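Local coordinates for transcriptional regulator (Mesorhizobium loti, PDB 3BHQ), which probably binds operator DNA through a helix-turn-helix motif and regulates transcription, as a member of the TetR family, at residues Ser143-Leu148 with Ile154-Pro159; Ser164-Met169 with Glu200-Val205. All blocks are in the same frame, centred on the assembly; numbering follows the deposited sequence.

Contact 1 of 2, residues Ser143-Leu148 with Ile154-Pro159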
loop_
_atom_site.group_PDB
_atom_site.type_symbol
_atom_site.label_atom_id
_atom_site.label_comp_id
_atom_site.label_asym_id
_atom_site.label_seq_id
_atom_site.Cartn_x
_atom_site.Cartn_y
_atom_site.Cartn_z
ATOM N N SER A 143 -17.500 -4.115 -12.702
ATOM C CA SER A 143 -18.812 -4.556 -13.187
ATOM C C SER A 143 -19.801 -3.390 -13.155
ATOM O O SER A 143 -20.533 -3.162 -14.123
ATOM C CB SER A 143 -19.329 -5.758 -12.387
ATOM O OG SER A 143 -20.562 -6.186 -12.914
ATOM N N CYS A 144 -19.765 -2.613 -12.071
ATOM C CA CYS A 144 -20.588 -1.396 -11.949
ATOM C C CYS A 144 -20.268 -0.353 -13.047
ATOM O O CYS A 144 -21.174 0.192 -13.685
ATOM C CB CYS A 144 -20.453 -0.803 -10.543
ATOM S SG CYS A 144 -21.068 0.844 -10.340
ATOM N N PHE A 145 -18.984 -0.084 -13.272
ATOM C CA PHE A 145 -18.573 0.870 -14.310
ATOM C C PHE A 145 -18.932 0.422 -15.739
ATOM O O PHE A 145 -19.223 1.271 -16.600
ATOM C CB PHE A 145 -17.067 1.144 -14.259
ATOM C CG PHE A 145 -16.588 1.946 -13.078
ATOM C CD1 PHE A 145 -17.451 2.600 -12.164
ATOM C CD2 PHE A 145 -15.219 2.137 -12.947
ATOM C CE1 PHE A 145 -16.918 3.367 -11.095
ATOM C CE2 PHE A 145 -14.691 2.929 -11.900
ATOM C CZ PHE A 145 -15.526 3.520 -10.987
ATOM N N GLN A 146 -18.883 -0.885 -15.985
ATOM C CA GLN A 146 -19.255 -1.430 -17.308
ATOM C C GLN A 146 -20.716 -1.148 -17.597
ATOM O O GLN A 146 -21.063 -0.721 -18.716
ATOM C CB GLN A 146 -18.997 -2.938 -17.402
ATOM C CG GLN A 146 -19.298 -3.558 -18.799
ATOM C CD GLN A 146 -18.481 -2.916 -19.897
ATOM O OE1 GLN A 146 -17.265 -3.122 -19.984
ATOM N NE2 GLN A 146 -19.148 -2.136 -20.757
ATOM N N LYS A 147 -21.563 -1.399 -16.601
ATOM C CA LYS A 147 -23.003 -1.118 -16.710
ATOM C C LYS A 147 -23.255 0.379 -16.890
ATOM O O LYS A 147 -24.061 0.774 -17.728
ATOM C CB LYS A 147 -23.772 -1.691 -15.519
ATOM C CG LYS A 147 -23.723 -3.218 -15.474
ATOM C CD LYS A 147 -24.302 -3.794 -14.186
ATOM C CE LYS A 147 -23.932 -5.271 -14.038
ATOM N NZ LYS A 147 -24.325 -5.822 -12.715
ATOM N N LEU A 148 -22.533 1.218 -16.143
ATOM C CA LEU A 148 -22.646 2.677 -16.309
ATOM C C LEU A 148 -22.172 3.128 -17.698
ATOM O O LEU A 148 -22.725 4.072 -18.253
ATOM C CB LEU A 148 -21.878 3.437 -15.214
ATOM C CG LEU A 148 -22.462 3.329 -13.804
ATOM C CD1 LEU A 148 -21.477 3.862 -12.793
ATOM C CD2 LEU A 148 -23.818 4.059 -13.708
ATOM N N ILE A 154 -20.934 7.166 -18.004
ATOM C CA ILE A 154 -19.478 7.390 -17.937
ATOM C C ILE A 154 -18.887 6.683 -19.166
ATOM O O ILE A 154 -19.632 6.065 -19.917
ATOM C CB ILE A 154 -18.816 6.851 -16.612
ATOM C CG1 ILE A 154 -18.921 5.312 -16.470
ATOM C CG2 ILE A 154 -19.439 7.552 -15.394
ATOM C CD1 ILE A 154 -18.233 4.724 -15.200
ATOM N N GLN A 155 -17.565 6.758 -19.346
ATOM C CA GLN A 155 -16.869 6.032 -20.432
ATOM C C GLN A 155 -15.586 5.364 -19.931
ATOM O O GLN A 155 -14.522 6.001 -19.917
ATOM C CB GLN A 155 -16.559 6.943 -21.642
ATOM C CG GLN A 155 -15.877 6.198 -22.831
ATOM C CD GLN A 155 -16.683 4.991 -23.329
ATOM O OE1 GLN A 155 -17.879 5.119 -23.629
ATOM N NE2 GLN A 155 -16.034 3.819 -23.418
ATOM N N THR A 156 -15.710 4.110 -19.490
ATOM C CA THR A 156 -14.585 3.319 -19.021
ATOM C C THR A 156 -14.412 2.119 -19.946
ATOM O O THR A 156 -15.136 1.115 -19.823
ATOM C CB THR A 156 -14.759 2.869 -17.548
ATOM O OG1 THR A 156 -15.922 2.042 -17.424
ATOM C CG2 THR A 156 -14.864 4.074 -16.620
ATOM N N GLY A 157 -13.469 2.250 -20.887
ATOM C CA GLY A 157 -13.127 1.185 -21.836
ATOM C C GLY A 157 -12.576 -0.071 -21.182
ATOM O O GLY A 157 -12.918 -1.179 -21.606
ATOM N N ASP A 158 -11.711 0.112 -20.175
ATOM C CA ASP A 158 -11.118 -0.951 -19.364
ATOM C C ASP A 158 -11.666 -0.615 -17.962
ATOM O O ASP A 158 -11.038 0.162 -17.236
ATOM C CB ASP A 158 -9.586 -0.885 -19.434
ATOM C CG ASP A 158 -8.884 -2.028 -18.710
ATOM O OD1 ASP A 158 -9.464 -2.715 -17.827
ATOM O OD2 ASP A 158 -7.671 -2.191 -18.992
ATOM N N PRO A 159 -12.871 -1.118 -17.636
ATOM C CA PRO A 159 -13.464 -0.822 -16.327
ATOM C C PRO A 159 -12.660 -1.256 -15.101
ATOM O O PRO A 159 -12.743 -0.553 -14.082
ATOM C CB PRO A 159 -14.851 -1.484 -16.403
ATOM C CG PRO A 159 -14.814 -2.381 -17.540
ATOM C CD PRO A 159 -13.805 -1.891 -18.483
#

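Contact 2 of 2, residues Ser164-Met169 with Glu200-Val205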
loop_
_atom_site.group_PDB
_atom_site.type_symbol
_atom_site.label_atom_id
_atom_site.label_comp_id
_atom_site.label_asym_id
_atom_site.label_seq_id
_atom_site.Cartn_x
_atom_site.Cartn_y
_atom_site.Cartn_z
ATOM N N SER A 164 -9.195 0.661 -10.649
ATOM C CA SER A 164 -7.920 0.809 -9.925
ATOM C C SER A 164 -7.490 2.287 -9.889
ATOM O O SER A 164 -6.901 2.709 -8.910
ATOM C CB SER A 164 -6.799 -0.061 -10.523
ATOM O OG SER A 164 -6.271 0.500 -11.708
ATOM N N HIS A 165 -7.807 3.050 -10.941
ATOM C CA HIS A 165 -7.504 4.499 -10.958
ATOM C C HIS A 165 -8.271 5.276 -9.912
ATOM O O HIS A 165 -7.692 6.121 -9.221
ATOM C CB HIS A 165 -7.678 5.101 -12.343
ATOM C CG HIS A 165 -6.647 4.629 -13.324
ATOM N ND1 HIS A 165 -6.763 4.851 -14.673
ATOM C CD2 HIS A 165 -5.519 3.908 -13.152
ATOM C CE1 HIS A 165 -5.706 4.354 -15.289
ATOM N NE2 HIS A 165 -4.934 3.773 -14.389
ATOM N N LEU A 166 -9.579 4.993 -9.774
ATOM C CA LEU A 166 -10.388 5.643 -8.724
ATOM C C LEU A 166 -9.802 5.275 -7.341
ATOM O O LEU A 166 -9.547 6.150 -6.524
ATOM C CB LEU A 166 -11.873 5.217 -8.811
ATOM C CG LEU A 166 -12.752 5.837 -7.716
ATOM C CD1 LEU A 166 -12.732 7.408 -7.747
ATOM C CD2 LEU A 166 -14.200 5.273 -7.755
ATOM N N PHE A 167 -9.623 3.984 -7.075
ATOM C CA PHE A 167 -9.096 3.534 -5.794
ATOM C C PHE A 167 -7.694 4.093 -5.523
ATOM O O PHE A 167 -7.416 4.533 -4.399
ATOM C CB PHE A 167 -9.077 1.998 -5.694
ATOM C CG PHE A 167 -10.412 1.386 -5.330
ATOM C CD1 PHE A 167 -11.454 1.322 -6.231
ATOM C CD2 PHE A 167 -10.602 0.823 -4.072
ATOM C CE1 PHE A 167 -12.668 0.710 -5.888
ATOM C CE2 PHE A 167 -11.822 0.204 -3.722
ATOM C CZ PHE A 167 -12.858 0.151 -4.641
ATOM N N GLY A 168 -6.860 4.097 -6.550
ATOM C CA GLY A 168 -5.503 4.622 -6.414
ATOM C C GLY A 168 -5.476 6.109 -6.088
ATOM O O GLY A 168 -4.767 6.531 -5.176
HETATM N N MSE A 169 -6.275 6.908 -6.791
HETATM C CA MSE A 169 -6.325 8.354 -6.487
HETATM C C MSE A 169 -6.869 8.616 -5.101
HETATM O O MSE A 169 -6.368 9.481 -4.370
HETATM C CB MSE A 169 -7.097 9.108 -7.553
HETATM C CG MSE A 169 -6.345 9.142 -8.787
HETATM SE SE MSE A 169 -7.067 10.356 -10.053
HETATM C CE MSE A 169 -8.206 9.174 -10.651
ATOM N N GLU A 200 -13.391 14.343 -8.925
ATOM C CA GLU A 200 -13.213 15.358 -9.967
ATOM C C GLU A 200 -12.159 14.948 -10.977
ATOM O O GLU A 200 -12.368 15.061 -12.178
ATOM C CB GLU A 200 -12.859 16.711 -9.361
ATOM C CG GLU A 200 -12.724 17.845 -10.360
ATOM C CD GLU A 200 -12.441 19.164 -9.666
ATOM O OE1 GLU A 200 -13.375 19.707 -9.039
ATOM O OE2 GLU A 200 -11.291 19.657 -9.758
ATOM N N ALA A 201 -11.021 14.455 -10.482
ATOM C CA ALA A 201 -9.965 14.002 -11.372
ATOM C C ALA A 201 -10.410 12.784 -12.185
ATOM O O ALA A 201 -10.166 12.672 -13.382
ATOM C CB ALA A 201 -8.705 13.679 -10.560
ATOM N N PHE A 202 -11.063 11.835 -11.515
ATOM C CA PHE A 202 -11.609 10.648 -12.170
ATOM C C PHE A 202 -12.549 11.004 -13.324
ATOM O O PHE A 202 -12.424 10.428 -14.409
ATOM C CB PHE A 202 -12.333 9.751 -11.160
ATOM C CG PHE A 202 -12.941 8.515 -11.774
ATOM C CD1 PHE A 202 -12.208 7.345 -11.873
ATOM C CD2 PHE A 202 -14.259 8.528 -12.239
ATOM C CE1 PHE A 202 -12.791 6.215 -12.414
ATOM C CE2 PHE A 202 -14.832 7.400 -12.809
ATOM C CZ PHE A 202 -14.087 6.252 -12.895
ATOM N N LEU A 203 -13.484 11.932 -13.101
ATOM C CA LEU A 203 -14.417 12.338 -14.161
ATOM C C LEU A 203 -13.744 13.116 -15.296
ATOM O O LEU A 203 -14.239 13.075 -16.432
ATOM C CB LEU A 203 -15.623 13.111 -13.593
ATOM C CG LEU A 203 -16.597 12.206 -12.830
ATOM C CD1 LEU A 203 -17.647 13.023 -12.095
ATOM C CD2 LEU A 203 -17.257 11.186 -13.724
ATOM N N ALA A 204 -12.619 13.788 -15.009
ATOM C CA ALA A 204 -11.839 14.468 -16.048
ATOM C C ALA A 204 -11.344 13.475 -17.088
ATOM O O ALA A 204 -11.256 13.808 -18.265
ATOM C CB ALA A 204 -10.686 15.263 -15.447
ATOM N N VAL A 205 -11.058 12.243 -16.668
ATOM C CA VAL A 205 -10.642 11.178 -17.564
ATOM C C VAL A 205 -11.796 10.335 -18.103
ATOM O O VAL A 205 -11.868 10.036 -19.302
ATOM C CB VAL A 205 -9.727 10.120 -16.816
ATOM C CG1 VAL A 205 -9.181 9.080 -17.814
ATOM C CG2 VAL A 205 -8.623 10.761 -16.013
#

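Contact 1 of 2, residues Ser143-Leu148 with Ile154-Pro159
Phe-145 and Ile-154 come together through two different first torsions: the CG of Phe-145 stands anti to its own carbonyl carbon (chi1 -70°), whereas CG1 of Ile-154 sits between backbone N and carbonyl carbon (chi1 64°), and an extended chi2 carries its CD1 to the aromatic ring. There CD1 of Ile-154 lies 3.8 Å from CD1 of Phe-145, approaching obliquely. The same isoleucine also packs against the next turn of the helix, its CG1 resting 3.7 Å from CB of Leu-148. At the other end of the loop segment, CB of Pro-159 comes to 4.1 Å from CB of Phe-145, and the carbonyl O of Pro-159 is 3.8 Å from CD2 of the ring. The Phe-145 ring also meets that of Phe-202, their planes at about 40°.

Between these two, Thr-156 crosses Phe-145 at about a right angle. Its OG1 lies 3.5 Å from CB of Phe-145, while its methyl CG2 is near the ring. The hydroxyl finds its hydrogen-bond partner in Thr-149 OG1, and that same Thr-149 hydroxyl also bonds to the carbonyl O of Phe-145. Gln-146 crosses Pro-159 obliquely: its bent chain sets OE1 3.5 Å from CG of Pro-159, and its NE2 bonds to Asn-150. Just before the next helix, Asp-158 takes the N-cap position, with OD1 accepting from the backbone N of Leu-161.

Replacing Phe-145 by an alanine is likely to open a gap beside Ile-154 and Thr-156 and to take from Phe-202 one of its two aromatic neighbours. Most of what joins the turn to helix 123-150 is apolar fit, with the Thr-149 hydroxyl serving both OG1 of the buried Thr-156 and the carbonyl O of Phe-145.

Contact 2 of 2, residues Ser164-Met169 with Glu200-Val205
Phe-202 reaches across to Leu-166 from the facing helix, and its side chain can be followed outward atom by atom. CB touches two neighbours, CD1 of Leu-166 and CE of the selenomethionine Met-169, each at 4.2 Å. CG lies anti to the backbone N (chi1 179°), and this brings the ring against Leu-166. CG again meets CD1 of Leu-166, and CD1 of the ring then comes to 3.7 Å from Leu-166 CB, followed by CE1 at 3.8 Å from that same CB. The leucine side chain crosses the phenylalanine at about a right angle. At the tip of the Phe-202 ring, CZ meets the ring of Phe-145, while Tyr-206 meets the ring as well.

One turn further along helix 159-181, Met-169 bends at chi3, placing SE 3.7 Å from CB of Ala-201, and its CE goes on to the backbone N of Phe-202. Beyond this layer, His-165 packs on Met-169 of the second subunit, and Val-205 meets its counterpart there. The helix segments run nearly antiparallel, at 153° with axes 10.0 Å apart, an arrangement of the all-helical TetR-family C-terminal domain, whose last two helices commonly form the dimer interface.

Overall arrangement
Contact 1 precedes contact 2 along the chain, and helix 159-181 joins them: its first residue, Pro-159, belongs to the former, and its 164-169 segment to the latter. Their centres are about 13 Å apart on the same side of the chain's centre, and both belong to the AefR-like C-terminal domain. They form one continuous apolar core, because Phe-145 CE2 lies 3.5 Å from Phe-202 CZ and Phe-145 CZ is 3.9 Å from Leu-166 CD2. Helices 123-150, 159-181 and 188-206 are thereby packed together. The pair illustrates how a local helix-to-helix turn and a more distant helix pairing can share a core, here continuing toward the second subunit through contact 2.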